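Local structure of sugar ABC transporter (Agrobacterium radiobacter, 4RXT) at residues Glu4-Ile10 and Gly34-Leu40; Gly180-Thr185 and Gly207-Ile212; Val48-Ile52 and Pro70-Leu76. The protein binds alpha-L-arabinopyranose between its two lobes and probably serves as the sugar-capturing component of an ABC importer. One frame throughout, in Å; residues are numbered along the deposited sequence.

Contact 1 (Glu4-Ile10 and Gly34-Leu40); sequences EVTIPII and GVKVPEL
Residues Glu4-Ile10 and Gly34-Leu40 run side by side as two extended chains whose end-to-end directions differ by 27°, in the register Thr6-Lys36, Pro8-Pro38, Ile10-Leu40. Gly34, with positive phi, leaves the preceding helix. A water joins Val5 N and Gly34 O, 2.9 Å from each. The backbone bonds follow: Lys36 N to Val5 O (3.0 Å), Ile7 N to Lys36 O (2.9 Å), Ile9 N to Pro38 O (3.1 Å) and Leu40 N to Ile9 O (2.8 Å). Pro38 has no amide hydrogen to give Ile7 O, which receives a CA-H contact from Val37 CA (3.5 Å) instead. Ile7 (m, t) sets CG1 3.8 Å from CG1 of Val35 (t); Ile9 (t, t) brings CG2 to 3.8 Å from CG1 of Val37 (t). The all-t Lys36 passes CD 3.2 Å from Thr6 OG1, and Thr6 (m) rests CG2 3.6 Å from Pro38 CD. Leu40 (m, t) reaches Pro8 CB with CD1 (3.7 Å), while Ile10 (m, t) packs CG1 on Leu40 CB (3.9 Å). At Ile9-Ile10 and Glu39-Leu40 the chains become parallel strands of a beta-alpha-beta unit. Its connecting helix 17-33 covers Ile9 and Glu39, whose carboxylate pairs with Arg27; helix 48-60 covers Ile10 and Leu40, helix 249-264 meets Val5, Ile7, Val35 and Val37, and strand 66-68 flanks Ile9-Ile10.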
ATOM      1  N   GLU A   4       6.797  -2.883  31.665  1.00 20.09           N
ATOM      2  CA  GLU A   4       6.857  -2.303  30.332  1.00 21.83           C
ATOM      3  C   GLU A   4       5.773  -2.957  29.544  1.00 21.79           C
ATOM      4  O   GLU A   4       5.633  -4.173  29.556  1.00 24.93           O
ATOM      5  CB  GLU A   4       8.260  -2.493  29.758  1.00 27.74           C
ATOM      6  CG  GLU A   4       8.339  -2.863  28.306  1.00 29.88           C
ATOM      7  CD  GLU A   4       9.757  -3.136  27.860  1.00 46.69           C
ATOM      8  OE1 GLU A   4      10.566  -2.186  27.772  1.00 52.66           O
ATOM      9  OE2 GLU A   4      10.037  -4.335  27.619  1.00 81.69           O
ATOM     10  N   VAL A   5       4.932  -2.118  28.965  1.00 19.75           N
ATOM     11  CA  VAL A   5       3.758  -2.593  28.274  1.00 18.49           C
ATOM     12  C   VAL A   5       4.130  -3.246  26.958  1.00 17.97           C
ATOM     13  O   VAL A   5       5.238  -3.074  26.423  1.00 16.66           O
ATOM     14  CB  VAL A   5       2.673  -1.499  28.101  1.00 21.86           C
ATOM     15  CG1 VAL A   5       2.249  -0.948  29.462  1.00 23.64           C
ATOM     16  CG2 VAL A   5       3.141  -0.418  27.154  1.00 20.25           C
ATOM     17  N   THR A   6       3.212  -4.091  26.512  1.00 15.84           N
ATOM     18  CA  THR A   6       3.295  -4.792  25.241  1.00 17.29           C
ATOM     19  C   THR A   6       2.270  -4.225  24.263  1.00 14.33           C
ATOM     20  O   THR A   6       1.077  -4.110  24.563  1.00 14.33           O
ATOM     21  CB  THR A   6       3.089  -6.320  25.405  1.00 17.45           C
ATOM     22  OG1 THR A   6       4.069  -6.848  26.323  1.00 20.76           O
ATOM     23  CG2 THR A   6       3.204  -7.020  24.067  1.00 15.69           C
ATOM     24  N   ILE A   7       2.758  -3.854  23.086  1.00 15.83           N
ATOM     25  CA  ILE A   7       1.930  -3.352  21.974  1.00 13.46           C
ATOM     26  C   ILE A   7       2.354  -4.086  20.694  1.00 12.67           C
ATOM     27  O   ILE A   7       3.303  -3.680  20.027  1.00 14.78           O
ATOM     28  CB  ILE A   7       2.023  -1.803  21.829  1.00 16.22           C
ATOM     29  CG1 ILE A   7       1.631  -1.139  23.144  1.00 16.07           C
ATOM     30  CG2 ILE A   7       1.126  -1.353  20.679  1.00 13.40           C
ATOM     31  CD1 ILE A   7       1.748   0.372  23.159  1.00 16.54           C
ATOM     32  N   PRO A   8       1.681  -5.206  20.387  1.00 12.99           N
ATOM     33  CA  PRO A   8       1.921  -5.886  19.136  1.00 12.49           C
ATOM     34  C   PRO A   8       1.545  -5.045  17.925  1.00 13.05           C
ATOM     35  O   PRO A   8       0.620  -4.224  17.982  1.00 16.36           O
ATOM     36  CB  PRO A   8       1.011  -7.114  19.193  1.00 16.22           C
ATOM     37  CG  PRO A   8       0.611  -7.242  20.613  1.00 19.28           C
ATOM     38  CD  PRO A   8       0.609  -5.858  21.139  1.00 14.93           C
ATOM     39  N   ILE A   9       2.253  -5.297  16.839  1.00 13.02           N
ATOM     40  CA  ILE A   9       1.883  -4.782  15.519  1.00 13.52           C
ATOM     41  C   ILE A   9       1.622  -5.977  14.603  1.00 11.37           C
ATOM     42  O   ILE A   9       2.425  -6.932  14.555  1.00 13.53           O
ATOM     43  CB  ILE A   9       2.960  -3.841  14.900  1.00 12.94           C
ATOM     44  CG1 ILE A   9       2.425  -3.229  13.593  1.00 15.65           C
ATOM     45  CG2 ILE A   9       4.347  -4.507  14.786  1.00 15.38           C
ATOM     46  CD1 ILE A   9       3.178  -1.975  13.176  1.00 17.17           C
ATOM     47  N   ILE A  10       0.486  -5.908  13.915  1.00 13.03           N
ATOM     48  CA  ILE A  10       0.035  -6.973  13.035  1.00 10.87           C
ATOM     49  C   ILE A  10      -0.031  -6.398  11.639  1.00 13.10           C
ATOM     50  O   ILE A  10      -0.855  -5.542  11.336  1.00 12.89           O
ATOM     51  CB  ILE A  10      -1.366  -7.513  13.442  1.00 13.66           C
ATOM     52  CG1 ILE A  10      -1.347  -7.979  14.898  1.00 15.63           C
ATOM     53  CG2 ILE A  10      -1.804  -8.646  12.499  1.00 13.60           C
ATOM     54  CD1 ILE A  10      -2.714  -8.278  15.467  1.00 14.98           C
ATOM     55  N   GLY A  34      10.495   2.461  25.026  1.00 20.78           N
ATOM     56  CA  GLY A  34      10.441   1.427  26.052  1.00 21.04           C
ATOM     57  C   GLY A  34       9.146   0.638  26.074  1.00 17.26           C
ATOM     58  O   GLY A  34       8.500   0.501  27.122  1.00 24.67           O
ATOM     59  N   VAL A  35       8.817   0.087  24.915  1.00 17.85           N
ATOM     60  CA  VAL A  35       7.632  -0.745  24.725  1.00 16.90           C
ATOM     61  C   VAL A  35       8.086  -2.049  24.058  1.00 15.76           C
ATOM     62  O   VAL A  35       8.915  -2.028  23.150  1.00 20.46           O
ATOM     63  CB  VAL A  35       6.585  -0.030  23.836  1.00 18.13           C
ATOM     64  CG1 VAL A  35       5.370  -0.916  23.562  1.00 17.22           C
ATOM     65  CG2 VAL A  35       6.105   1.251  24.506  1.00 24.89           C
ATOM     66  N   LYS A  36       7.572  -3.174  24.519  1.00 16.96           N
ATOM     67  CA  LYS A  36       7.805  -4.462  23.856  1.00 16.47           C
ATOM     68  C   LYS A  36       6.845  -4.503  22.642  1.00 18.49           C
ATOM     69  O   LYS A  36       5.627  -4.304  22.774  1.00 16.09           O
ATOM     70  CB  LYS A  36       7.484  -5.632  24.816  1.00 18.76           C
ATOM     71  CG  LYS A  36       7.592  -7.072  24.262  1.00 30.81           C
ATOM     72  CD  LYS A  36       6.682  -8.103  24.963  1.00 29.16           C
ATOM     73  CE  LYS A  36       6.794  -9.474  24.336  1.00 32.53           C
ATOM     74  NZ  LYS A  36       6.026 -10.539  25.073  1.00 45.76           N
ATOM     75  N   VAL A  37       7.391  -4.712  21.442  1.00 15.42           N
ATOM     76  CA  VAL A  37       6.605  -4.722  20.203  1.00 14.38           C
ATOM     77  C   VAL A  37       6.792  -6.046  19.448  1.00 14.18           C
ATOM     78  O   VAL A  37       7.644  -6.171  18.555  1.00 18.02           O
ATOM     79  CB  VAL A  37       6.950  -3.507  19.309  1.00 16.61           C
ATOM     80  CG1 VAL A  37       6.142  -3.542  18.032  1.00 14.89           C
ATOM     81  CG2 VAL A  37       6.712  -2.188  20.050  1.00 17.60           C
ATOM     82  N   PRO A  38       5.966  -7.042  19.794  1.00 14.36           N
ATOM     83  CA  PRO A  38       5.935  -8.234  18.980  1.00 15.08           C
ATOM     84  C   PRO A  38       5.536  -7.919  17.561  1.00 16.38           C
ATOM     85  O   PRO A  38       4.652  -7.126  17.333  1.00 16.68           O
ATOM     86  CB  PRO A  38       4.863  -9.128  19.657  1.00 17.70           C
ATOM     87  CG  PRO A  38       4.680  -8.571  21.037  1.00 17.66           C
ATOM     88  CD  PRO A  38       5.049  -7.119  20.953  1.00 15.43           C
ATOM     89  N   GLU A  39       6.214  -8.550  16.616  1.00 14.82           N
ATOM     90  CA  GLU A  39       6.028  -8.294  15.194  1.00 15.97           C
ATOM     91  C   GLU A  39       5.280  -9.482  14.604  1.00 17.79           C
ATOM     92  O   GLU A  39       5.833 -10.563  14.410  1.00 21.68           O
ATOM     93  CB  GLU A  39       7.394  -8.098  14.536  1.00 15.30           C
ATOM     94  CG  GLU A  39       8.146  -6.890  15.079  1.00 21.10           C
ATOM     95  CD  GLU A  39       9.531  -6.675  14.495  1.00 24.96           C
ATOM     96  OE1 GLU A  39       9.838  -7.194  13.395  1.00 23.28           O
ATOM     97  OE2 GLU A  39      10.327  -5.931  15.111  1.00 25.52           O
ATOM     98  N   LEU A  40       4.006  -9.244  14.338  1.00 14.89           N
ATOM     99  CA  LEU A  40       3.029 -10.278  14.020  1.00 13.99           C
ATOM    100  C   LEU A  40       2.487 -10.131  12.612  1.00 12.11           C
ATOM    101  O   LEU A  40       2.503  -9.034  12.038  1.00 13.79           O
ATOM    102  CB  LEU A  40       1.863 -10.265  15.008  1.00 14.23           C
ATOM    103  CG  LEU A  40       2.209 -10.339  16.504  1.00 16.94           C
ATOM    104  CD1 LEU A  40       0.934 -10.350  17.331  1.00 18.52           C
ATOM    105  CD2 LEU A  40       3.100 -11.531  16.836  1.00 19.46           C
TER
HETATM  106  O   HOH W   1       5.997   0.560  28.679  1.00 31.51           O

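Contact 2 (Gly180-Thr185 and Gly207-Ile212)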
ATOM      1  N   GLY A 180       0.832 -10.983 -11.365  1.00 12.76           N
ATOM      2  CA  GLY A 180       0.917  -9.655 -12.007  1.00 13.85           C
ATOM      3  C   GLY A 180       1.644  -9.677 -13.355  1.00 13.20           C
ATOM      4  O   GLY A 180       1.197  -9.120 -14.370  1.00 13.76           O
ATOM      5  N   LEU A 181       2.806 -10.314 -13.320  1.00 12.65           N
ATOM      6  CA  LEU A 181       3.589 -10.495 -14.509  1.00 10.73           C
ATOM      7  C   LEU A 181       2.797 -11.198 -15.639  1.00 12.99           C
ATOM      8  O   LEU A 181       2.750 -10.736 -16.784  1.00 12.08           O
ATOM      9  CB  LEU A 181       4.890 -11.217 -14.117  1.00 11.94           C
ATOM     10  CG  LEU A 181       6.019 -11.213 -15.149  1.00 16.17           C
ATOM     11  CD1 LEU A 181       7.328 -11.636 -14.500  1.00 18.44           C
ATOM     12  CD2 LEU A 181       5.771 -12.131 -16.307  1.00 18.73           C
ATOM     13  N   ASN A 182       2.200 -12.334 -15.307  1.00 10.99           N
ATOM     14  CA  ASN A 182       1.414 -13.104 -16.249  1.00 10.27           C
ATOM     15  C   ASN A 182       0.179 -12.349 -16.749  1.00 10.48           C
ATOM     16  O   ASN A 182      -0.083 -12.367 -17.930  1.00 14.30           O
ATOM     17  CB  ASN A 182       1.015 -14.449 -15.635  1.00 12.15           C
ATOM     18  CG  ASN A 182       2.170 -15.426 -15.450  1.00 19.24           C
ATOM     19  OD1 ASN A 182       3.224 -15.335 -16.062  1.00 20.62           O
ATOM     20  ND2 ASN A 182       1.926 -16.407 -14.589  1.00 19.15           N
ATOM     21  N   ILE A 183      -0.516 -11.655 -15.854  1.00 12.78           N
ATOM     22  CA  ILE A 183      -1.678 -10.850 -16.259  1.00 14.20           C
ATOM     23  C   ILE A 183      -1.212  -9.793 -17.264  1.00 13.00           C
ATOM     24  O   ILE A 183      -1.824  -9.607 -18.294  1.00 13.92           O
ATOM     25  CB  ILE A 183      -2.308 -10.176 -15.066  1.00 14.26           C
ATOM     26  CG1 ILE A 183      -3.060 -11.202 -14.218  1.00 17.29           C
ATOM     27  CG2 ILE A 183      -3.342  -9.161 -15.534  1.00 16.90           C
ATOM     28  CD1 ILE A 183      -3.436 -10.710 -12.845  1.00 21.32           C
ATOM     29  N   MET A 184      -0.092  -9.110 -16.964  1.00 13.15           N
ATOM     30  CA  MET A 184       0.365  -8.043 -17.843  1.00 15.23           C
ATOM     31  C   MET A 184       0.703  -8.577 -19.234  1.00 12.92           C
ATOM     32  O   MET A 184       0.283  -7.999 -20.260  1.00 12.40           O
ATOM     33  CB  MET A 184       1.567  -7.288 -17.233  1.00 15.72           C
ATOM     34  CG  MET A 184       2.056  -6.114 -18.071  1.00 20.28           C
ATOM     35  SD  MET A 184       0.985  -4.650 -18.100  1.00 16.84           S
ATOM     36  CE  MET A 184      -0.549  -5.054 -18.862  1.00 31.88           C
ATOM     37  N   THR A 185       1.412  -9.706 -19.265  1.00 14.17           N
ATOM     38  CA  THR A 185       1.819 -10.321 -20.528  1.00 14.14           C
ATOM     39  C   THR A 185       0.566 -10.767 -21.329  1.00 15.23           C
ATOM     40  O   THR A 185       0.492 -10.572 -22.552  1.00 17.52           O
ATOM     41  CB  THR A 185       2.784 -11.505 -20.258  1.00 18.48           C
ATOM     42  OG1 THR A 185       3.936 -11.043 -19.512  1.00 21.97           O
ATOM     43  CG2 THR A 185       3.304 -12.032 -21.559  1.00 25.39           C
ATOM     44  N   GLY A 207       5.781  -7.149 -10.361  1.00 12.37           N
ATOM     45  CA  GLY A 207       5.392  -8.045 -11.444  1.00 11.76           C
ATOM     46  C   GLY A 207       5.148  -7.399 -12.792  1.00 11.28           C
ATOM     47  O   GLY A 207       5.602  -7.882 -13.833  1.00 11.55           O
ATOM     48  N   VAL A 208       4.411  -6.290 -12.788  1.00 10.53           N
ATOM     49  CA  VAL A 208       4.137  -5.564 -14.032  1.00 12.45           C
ATOM     50  C   VAL A 208       5.426  -4.937 -14.598  1.00 13.64           C
ATOM     51  O   VAL A 208       5.699  -5.016 -15.811  1.00 11.86           O
ATOM     52  CB  VAL A 208       3.064  -4.482 -13.805  1.00 11.50           C
ATOM     53  CG1 VAL A 208       2.895  -3.574 -15.025  1.00 16.67           C
ATOM     54  CG2 VAL A 208       1.766  -5.174 -13.455  1.00 12.11           C
ATOM     55  N   GLY A 209       6.218  -4.322 -13.727  1.00 10.99           N
ATOM     56  CA  GLY A 209       7.483  -3.773 -14.147  1.00 11.00           C
ATOM     57  C   GLY A 209       8.350  -4.847 -14.770  1.00 11.70           C
ATOM     58  O   GLY A 209       9.006  -4.596 -15.809  1.00 11.52           O
ATOM     59  N   GLN A 210       8.389  -6.017 -14.135  1.00 10.47           N
ATOM     60  CA  GLN A 210       9.190  -7.161 -14.626  1.00 13.22           C
ATOM     61  C   GLN A 210       8.740  -7.536 -16.037  1.00 13.09           C
ATOM     62  O   GLN A 210       9.538  -7.772 -16.922  1.00 13.57           O
ATOM     63  CB  GLN A 210       9.118  -8.352 -13.674  1.00 14.90           C
ATOM     64  CG  GLN A 210      10.112  -9.483 -13.935  1.00 16.85           C
ATOM     65  CD  GLN A 210      11.548  -9.143 -13.582  1.00 34.13           C
ATOM     66  OE1 GLN A 210      11.839  -8.674 -12.478  1.00 56.79           O
ATOM     67  NE2 GLN A 210      12.452  -9.428 -14.493  1.00 51.70           N
ATOM     68  N   ALA A 211       7.434  -7.600 -16.259  1.00 12.86           N
ATOM     69  CA  ALA A 211       6.903  -7.931 -17.591  1.00 12.14           C
ATOM     70  C   ALA A 211       7.341  -6.923 -18.675  1.00 11.08           C
ATOM     71  O   ALA A 211       7.739  -7.289 -19.810  1.00 13.53           O
ATOM     72  CB  ALA A 211       5.362  -7.987 -17.567  1.00 13.28           C
ATOM     73  N   ILE A 212       7.256  -5.636 -18.324  1.00  9.37           N
ATOM     74  CA  ILE A 212       7.677  -4.597 -19.244  1.00 12.33           C
ATOM     75  C   ILE A 212       9.199  -4.622 -19.499  1.00 11.76           C
ATOM     76  O   ILE A 212       9.622  -4.533 -20.660  1.00 13.35           O
ATOM     77  CB  ILE A 212       7.223  -3.218 -18.731  1.00 12.21           C
ATOM     78  CG1 ILE A 212       5.667  -3.145 -18.694  1.00 15.31           C
ATOM     79  CG2 ILE A 212       7.748  -2.081 -19.610  1.00 13.79           C
ATOM     80  CD1 ILE A 212       4.919  -3.656 -19.914  1.00 20.93           C
TER
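This is a close helix-helix packing in the lobe built on the mixed sheet, between helices 177-190 and 202-214, which precede and follow strand 194-199 in the chain. Both lean on that sheet: Met184 touches Val136 and Val197, and Val208 touches Ile138, Val197 and Ala199, so the two helices are neighbours in a layer over the same strands, as expected of the alpha/beta lobes of periplasmic binding proteins. Between the short segments the axes approach to 7.4 Å and cross at -50°. Such closeness depends on glycine. Gly180 and Gly207 meet backbone to backbone, Gly180 C lying 4.2 Å from Gly207 C, and the CA atoms of Leu181 and Gly207 are only 4.3 Å apart. A CB on Gly207 would point at the other helix and come within about 3.0 Å of Leu181 N. Leu181 CA makes a CA-H...O contact with Gly207 O at 3.4 Å. One turn further along, side chains take over. Ala211 points its methyl across, CB lying 3.8 Å from Met184 CG and 4.1 Å from Leu181 CG. On the sheet side, Met184 SD sits 3.8 Å from Val208 CG1; toward the solvent side, Leu181 CD1 covers Gln210 CG at 3.6 Å, while the amide of Gln210 is bonded to Glu214 within its own helix. The pair is thus held by shape and apolar packing, with each helix satisfying its own backbone bonds and the fit set by small residues at the crossing.

Contact 3 (Val48-Ile52 and Pro70-Leu76)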
ATOM      1  N   VAL A  48      -6.572 -13.964   4.996  1.00 13.85           N
ATOM      2  CA  VAL A  48      -7.366 -13.118   5.856  1.00 15.80           C
ATOM      3  C   VAL A  48      -7.660 -13.829   7.172  1.00 15.64           C
ATOM      4  O   VAL A  48      -7.584 -13.241   8.241  1.00 14.29           O
ATOM      5  CB  VAL A  48      -8.654 -12.743   5.135  1.00 15.59           C
ATOM      6  CG1 VAL A  48      -9.540 -11.868   6.009  1.00 17.22           C
ATOM      7  CG2 VAL A  48      -8.356 -12.020   3.841  1.00 15.30           C
ATOM      8  N   ASN A  49      -7.987 -15.116   7.074  1.00 15.87           N
ATOM      9  CA  ASN A  49      -8.230 -15.937   8.263  1.00 18.73           C
ATOM     10  C   ASN A  49      -6.999 -15.911   9.166  1.00 15.02           C
ATOM     11  O   ASN A  49      -7.112 -15.844  10.383  1.00 18.28           O
ATOM     12  CB  ASN A  49      -8.541 -17.391   7.865  1.00 15.80           C
ATOM     13  CG  ASN A  49      -9.003 -18.236   9.030  1.00 19.27           C
ATOM     14  OD1 ASN A  49      -9.829 -17.813   9.837  1.00 25.94           O
ATOM     15  ND2 ASN A  49      -8.516 -19.443   9.096  1.00 38.91           N
ATOM     16  N   GLY A  50      -5.817 -15.967   8.532  1.00 13.87           N
ATOM     17  CA  GLY A  50      -4.565 -15.964   9.231  1.00 14.73           C
ATOM     18  C   GLY A  50      -4.441 -14.720  10.067  1.00 13.97           C
ATOM     19  O   GLY A  50      -4.054 -14.777  11.239  1.00 17.28           O
ATOM     20  N   GLN A  51      -4.759 -13.589   9.470  1.00 13.99           N
ATOM     21  CA  GLN A  51      -4.704 -12.335  10.226  1.00 13.85           C
ATOM     22  C   GLN A  51      -5.730 -12.296  11.367  1.00 14.97           C
ATOM     23  O   GLN A  51      -5.442 -11.835  12.456  1.00 14.33           O
ATOM     24  CB  GLN A  51      -4.874 -11.119   9.307  1.00 14.08           C
ATOM     25  CG  GLN A  51      -4.486  -9.856  10.043  1.00 14.40           C
ATOM     26  CD  GLN A  51      -4.701  -8.582   9.266  1.00 13.15           C
ATOM     27  OE1 GLN A  51      -5.804  -8.267   8.856  1.00 16.05           O
ATOM     28  NE2 GLN A  51      -3.635  -7.836   9.058  1.00 12.80           N
ATOM     29  N   ILE A  52      -6.942 -12.765  11.082  1.00 14.32           N
ATOM     30  CA  ILE A  52      -7.983 -12.773  12.107  1.00 14.04           C
ATOM     31  C   ILE A  52      -7.545 -13.628  13.322  1.00 14.91           C
ATOM     32  O   ILE A  52      -7.697 -13.223  14.473  1.00 16.65           O
ATOM     33  CB  ILE A  52      -9.328 -13.229  11.521  1.00 15.72           C
ATOM     34  CG1 ILE A  52      -9.852 -12.197  10.516  1.00 15.98           C
ATOM     35  CG2 ILE A  52     -10.366 -13.401  12.641  1.00 16.96           C
ATOM     36  CD1 ILE A  52     -11.033 -12.709   9.707  1.00 20.51           C
ATOM     37  N   PRO A  70      -5.394  -3.759   8.698  1.00 13.75           N
ATOM     38  CA  PRO A  70      -6.388  -4.746   8.313  1.00 13.17           C
ATOM     39  C   PRO A  70      -6.245  -5.189   6.867  1.00 10.67           C
ATOM     40  O   PRO A  70      -6.263  -4.375   5.961  1.00 12.76           O
ATOM     41  CB  PRO A  70      -7.722  -4.036   8.538  1.00 14.80           C
ATOM     42  CG  PRO A  70      -7.431  -2.916   9.475  1.00 16.71           C
ATOM     43  CD  PRO A  70      -5.994  -2.524   9.230  1.00 13.21           C
ATOM     44  N   THR A  71      -6.182  -6.505   6.652  1.00 13.13           N
ATOM     45  CA  THR A  71      -5.882  -7.009   5.338  1.00 13.08           C
ATOM     46  C   THR A  71      -7.040  -6.956   4.342  1.00 14.68           C
ATOM     47  O   THR A  71      -6.836  -6.792   3.156  1.00 20.20           O
ATOM     48  CB  THR A  71      -5.196  -8.380   5.415  1.00 17.23           C
ATOM     49  OG1 THR A  71      -4.487  -8.605   4.187  1.00 19.39           O
ATOM     50  CG2 THR A  71      -6.210  -9.467   5.692  1.00 20.08           C
ATOM     51  N   GLU A  72      -8.277  -7.047   4.836  1.00 14.06           N
ATOM     52  CA  GLU A  72      -9.457  -7.047   3.978  1.00 16.45           C
ATOM     53  C   GLU A  72     -10.474  -6.188   4.764  1.00 18.01           C
ATOM     54  O   GLU A  72     -10.636  -6.352   5.978  1.00 19.28           O
ATOM     55  CB  GLU A  72      -9.938  -8.511   3.762  1.00 18.92           C
ATOM     56  CG  GLU A  72     -10.706  -8.834   2.467  1.00 28.83           C
ATOM     57  CD  GLU A  72     -12.231  -8.703   2.549  1.00 36.23           C
ATOM     58  OE1 GLU A  72     -12.793  -8.484   3.625  1.00 22.18           O
ATOM     59  OE2 GLU A  72     -12.883  -8.822   1.494  1.00121.84           O
ATOM     60  N   PHE A  73     -11.150  -5.278   4.060  1.00 13.76           N
ATOM     61  CA  PHE A  73     -12.008  -4.266   4.672  1.00 14.18           C
ATOM     62  C   PHE A  73     -13.217  -4.842   5.426  1.00 16.05           C
ATOM     63  O   PHE A  73     -13.419  -4.555   6.604  1.00 15.32           O
ATOM     64  CB  PHE A  73     -12.500  -3.275   3.580  1.00 16.15           C
ATOM     65  CG  PHE A  73     -13.419  -2.216   4.083  1.00 14.51           C
ATOM     66  CD1 PHE A  73     -12.931  -1.046   4.602  1.00 21.94           C
ATOM     67  CD2 PHE A  73     -14.804  -2.398   4.022  1.00 16.85           C
ATOM     68  CE1 PHE A  73     -13.794  -0.063   5.089  1.00 21.06           C
ATOM     69  CE2 PHE A  73     -15.672  -1.420   4.505  1.00 20.09           C
ATOM     70  CZ  PHE A  73     -15.168  -0.246   5.036  1.00 23.55           C
ATOM     71  N   LYS A  74     -14.024  -5.633   4.725  1.00 14.37           N
ATOM     72  CA  LYS A  74     -15.232  -6.172   5.342  1.00 14.72           C
ATOM     73  C   LYS A  74     -14.896  -7.222   6.399  1.00 14.52           C
ATOM     74  O   LYS A  74     -15.371  -7.162   7.534  1.00 17.90           O
ATOM     75  CB  LYS A  74     -16.198  -6.774   4.301  1.00 19.44           C
ATOM     76  CG  LYS A  74     -17.621  -7.068   4.794  1.00 31.95           C
ATOM     77  CD  LYS A  74     -18.597  -6.968   3.617  1.00 62.37           C
ATOM     78  CE  LYS A  74     -20.064  -6.909   4.025  1.00 69.91           C
ATOM     79  NZ  LYS A  74     -20.974  -7.550   3.019  1.00 56.66           N
ATOM     80  N   ALA A  75     -14.018  -8.165   6.053  1.00 17.14           N
ATOM     81  CA  ALA A  75     -13.759  -9.324   6.946  1.00 18.06           C
ATOM     82  C   ALA A  75     -13.125  -8.958   8.305  1.00 16.99           C
ATOM     83  O   ALA A  75     -13.254  -9.683   9.279  1.00 19.65           O
ATOM     84  CB  ALA A  75     -12.886 -10.352   6.248  1.00 21.27           C
ATOM     85  N   LEU A  76     -12.410  -7.842   8.345  1.00 12.31           N
ATOM     86  CA  LEU A  76     -11.757  -7.407   9.574  1.00 14.26           C
ATOM     87  C   LEU A  76     -12.642  -6.517  10.455  1.00 16.12           C
ATOM     88  O   LEU A  76     -12.284  -6.218  11.567  1.00 16.46           O
ATOM     89  CB  LEU A  76     -10.362  -6.763   9.292  1.00 14.88           C
ATOM     90  CG  LEU A  76      -9.130  -7.699   9.318  1.00 16.34           C
ATOM     91  CD1 LEU A  76      -8.778  -8.207  10.726  1.00 15.84           C
ATOM     92  CD2 LEU A  76      -9.319  -8.840   8.324  1.00 16.71           C
TER
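Gln51, Val48 and Thr71 lose the most surface where the first turn of helix 48-60 meets the loop that follows strand 66-68. Gln51, extended through chi1 and chi2, points its amide at the loop: OE1 accepts the backbone hydrogen bond of Thr71 N at 2.8 Å, and NE2 is bonded to Ser69 O, so a single side chain holds the backbone on both sides of Pro70. Gln51 OE1 also lies 3.4 Å from Leu76 CG. Val48 fills the hollow of the loop with its two methyls. Val48 CG2 is 3.8 Å from both Thr71 CG2 and Glu72 CB, whereas Val48 CG1 reaches Ala75 CB at 3.7 Å and Leu76 CD2 at 3.8 Å; Ile52, one turn on, adds CG1 against Leu76 CD2 at 4.0 Å. Within the loop, Ala75 N donates to Glu72 OE1 at 2.7 Å. Thr71 turns its methyl to Val48 and its hydroxyl to Glu45 O. Glu45 and Lys12, both residues of the arabinopyranose-binding site, have side chains about 4 Å from that of Thr71. One directed hydrogen bond across the contact, from Thr71 N to the Gln51 carboxamide, therefore combines with close apolar packing to hold the loop beside the arabinopyranose pocket.

In the fold
Contacts 1 and 3 belong to one lobe and contact 2 to the other, its centre 37 Å from that of contact 1 and 27 Å from that of contact 3. Contacts 1 and 3 meet directly: Ile10 CG2 packs on Gln51 CG at 3.8 Å, where helix 48-60 covers strand 9-11, next to the edge strand 39-41. Contact 2 is the most buried and relies on apolar fit between helices. Contact 1, partly buried and with exposed residues at its outer end, relies on main-chain bonds between extended chains. Contact 3, also partly buried, combines apolar packing with one side-chain to main-chain hydrogen bond, and its Thr71 side chain lies about 7 Å from the bound sugar.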